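Local coordinates for glutamate--cysteine ligase GshA (Methylobacillus flagellatus KT, PDB 3K1T), which probably acts as a glutamate--cysteine ligase, joining glutamate to cysteine in the first step of glutathione synthesis, at residues N114-T119 against D148-L153. Sequence-based numbering, arbitrary orientation.
Sequences NVHALT and DGHSIL
With CG anti to the backbone N (chi1 174°), His116 swings its imidazole off helix 109-124 to meet His150, whose chi1 of -60° sets its own CG beside the backbone N. The rings approach obliquely, planes at 53° and centroids 5.0 Å apart: the CD2 edge of the His150 ring points at NE2 of His116, 3.5 Å from CD2. Flat and polarisable, histidine suits this partly open margin, where a glycerol and a sulfate, both probably from the crystallisation liquor, also lie near His116.

Further in, Ile152 at the start of strand 151-160 divides its branches between two helix residues. CG2 rests 3.8 Å from CB of His116, while CG1, lodged between the backbone N and carbonyl carbon, carries CD1 to within 3.7 Å of CG1 of Val115. The Val115 and Ile152 side chains meet almost at right angles, and Ile131 of strand 128-133 touches both, so at this point Val115, Ile152 and Ile131, all beta-branched, pack helix against sheet. An alanine in place of Ile152 would probably leave CG1 of Val115 without this neighbour and open a gap beside CB of His116.

Before the strand, Asp148 OD1 accepts the backbone N of His150 at 3.1 Å, an Asx turn that helps hold the backbone from which the His150 ring reaches out. No hydrogen bond links the two segments: helix and strand are joined by apolar contact inside and by two histidines outside, so the contact relies on van der Waals packing and the burial of apolar surface.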
loop_
_atom_site.group_PDB
_atom_site.type_symbol
_atom_site.label_atom_id
_atom_site.label_comp_id
_atom_site.label_asym_id
_atom_site.label_seq_id
_atom_site.Cartn_x
_atom_site.Cartn_y
_atom_site.Cartn_z
ATOM N N ASN A 114 20.039 8.670 -4.095
ATOM C CA ASN A 114 19.252 7.903 -3.126
ATOM C C ASN A 114 18.606 8.805 -2.077
ATOM O O ASN A 114 17.423 8.671 -1.764
ATOM C CB ASN A 114 20.125 6.870 -2.438
ATOM C CG ASN A 114 19.535 6.347 -1.175
ATOM O OD1 ASN A 114 18.566 5.546 -1.202
ATOM N ND2 ASN A 114 20.114 6.794 -0.020
ATOM N N VAL A 115 19.391 9.708 -1.507
ATOM C CA VAL A 115 18.846 10.642 -0.524
ATOM C C VAL A 115 17.691 11.448 -1.054
ATOM O O VAL A 115 16.656 11.543 -0.372
ATOM C CB VAL A 115 19.916 11.543 0.099
ATOM C CG1 VAL A 115 19.242 12.553 1.122
ATOM C CG2 VAL A 115 20.965 10.625 0.809
ATOM N N HIS A 116 17.830 11.990 -2.250
ATOM C CA HIS A 116 16.742 12.721 -2.894
ATOM C C HIS A 116 15.478 11.866 -3.097
ATOM O O HIS A 116 14.369 12.305 -2.775
ATOM C CB HIS A 116 17.179 13.303 -4.225
ATOM C CG HIS A 116 16.064 13.931 -4.993
ATOM N ND1 HIS A 116 15.701 15.251 -4.832
ATOM C CD2 HIS A 116 15.226 13.420 -5.930
ATOM C CE1 HIS A 116 14.671 15.519 -5.616
ATOM N NE2 HIS A 116 14.357 14.419 -6.287
ATOM N N ALA A 117 15.664 10.649 -3.609
ATOM C CA ALA A 117 14.538 9.705 -3.863
ATOM C C ALA A 117 13.828 9.306 -2.583
ATOM O O ALA A 117 12.595 9.277 -2.526
ATOM C CB ALA A 117 15.073 8.443 -4.596
ATOM N N LEU A 118 14.611 8.991 -1.538
ATOM C CA LEU A 118 14.061 8.668 -0.227
ATOM C C LEU A 118 13.287 9.837 0.401
ATOM O O LEU A 118 12.158 9.680 0.906
ATOM C CB LEU A 118 15.162 8.161 0.712
ATOM C CG LEU A 118 14.741 7.847 2.137
ATOM C CD1 LEU A 118 13.598 6.802 2.293
ATOM C CD2 LEU A 118 16.001 7.407 2.940
ATOM N N THR A 119 13.867 11.031 0.336
ATOM C CA THR A 119 13.239 12.235 0.859
ATOM C C THR A 119 11.896 12.496 0.158
ATOM O O THR A 119 10.887 12.861 0.794
ATOM C CB THR A 119 14.170 13.452 0.710
ATOM O OG1 THR A 119 15.405 13.208 1.406
ATOM C CG2 THR A 119 13.499 14.685 1.249
ATOM N N ASP A 148 21.821 15.955 -12.144
ATOM C CA ASP A 148 20.644 15.555 -12.865
ATOM C C ASP A 148 19.621 16.680 -12.775
ATOM O O ASP A 148 18.428 16.432 -12.811
ATOM C CB ASP A 148 20.084 14.298 -12.239
ATOM C CG ASP A 148 19.822 14.464 -10.736
ATOM O OD1 ASP A 148 19.909 15.629 -10.225
ATOM O OD2 ASP A 148 19.557 13.440 -10.074
ATOM N N GLY A 149 20.091 17.914 -12.652
ATOM C CA GLY A 149 19.206 19.072 -12.514
ATOM C C GLY A 149 18.683 19.367 -11.103
ATOM O O GLY A 149 17.933 20.336 -10.927
ATOM N N HIS A 150 19.075 18.561 -10.110
ATOM C CA HIS A 150 18.609 18.719 -8.723
ATOM C C HIS A 150 19.770 18.865 -7.744
ATOM O O HIS A 150 20.939 18.680 -8.092
ATOM C CB HIS A 150 17.805 17.504 -8.262
ATOM C CG HIS A 150 16.584 17.246 -9.075
ATOM N ND1 HIS A 150 16.255 18.003 -10.185
ATOM C CD2 HIS A 150 15.634 16.283 -8.972
ATOM C CE1 HIS A 150 15.139 17.530 -10.714
ATOM N NE2 HIS A 150 14.744 16.486 -9.999
ATOM N N SER A 151 19.418 19.191 -6.509
ATOM C CA SER A 151 20.382 19.177 -5.435
ATOM C C SER A 151 19.695 18.826 -4.123
ATOM O O SER A 151 18.474 18.876 -4.020
ATOM C CB SER A 151 21.094 20.534 -5.365
ATOM O OG SER A 151 20.211 21.502 -4.878
ATOM N N ILE A 152 20.476 18.398 -3.152
ATOM C CA ILE A 152 19.948 18.190 -1.836
ATOM C C ILE A 152 20.656 19.189 -0.897
ATOM O O ILE A 152 21.781 19.650 -1.169
ATOM C CB ILE A 152 20.073 16.730 -1.355
ATOM C CG1 ILE A 152 21.507 16.361 -1.032
ATOM C CG2 ILE A 152 19.487 15.713 -2.394
ATOM C CD1 ILE A 152 21.612 15.002 -0.359
ATOM N N LEU A 153 19.972 19.543 0.170
ATOM C CA LEU A 153 20.481 20.494 1.160
ATOM C C LEU A 153 20.829 19.696 2.417
ATOM O O LEU A 153 19.929 19.085 3.012
ATOM C CB LEU A 153 19.398 21.514 1.490
ATOM C CG LEU A 153 19.699 22.437 2.686
ATOM C CD1 LEU A 153 20.996 23.214 2.460
ATOM C CD2 LEU A 153 18.531 23.361 2.939
#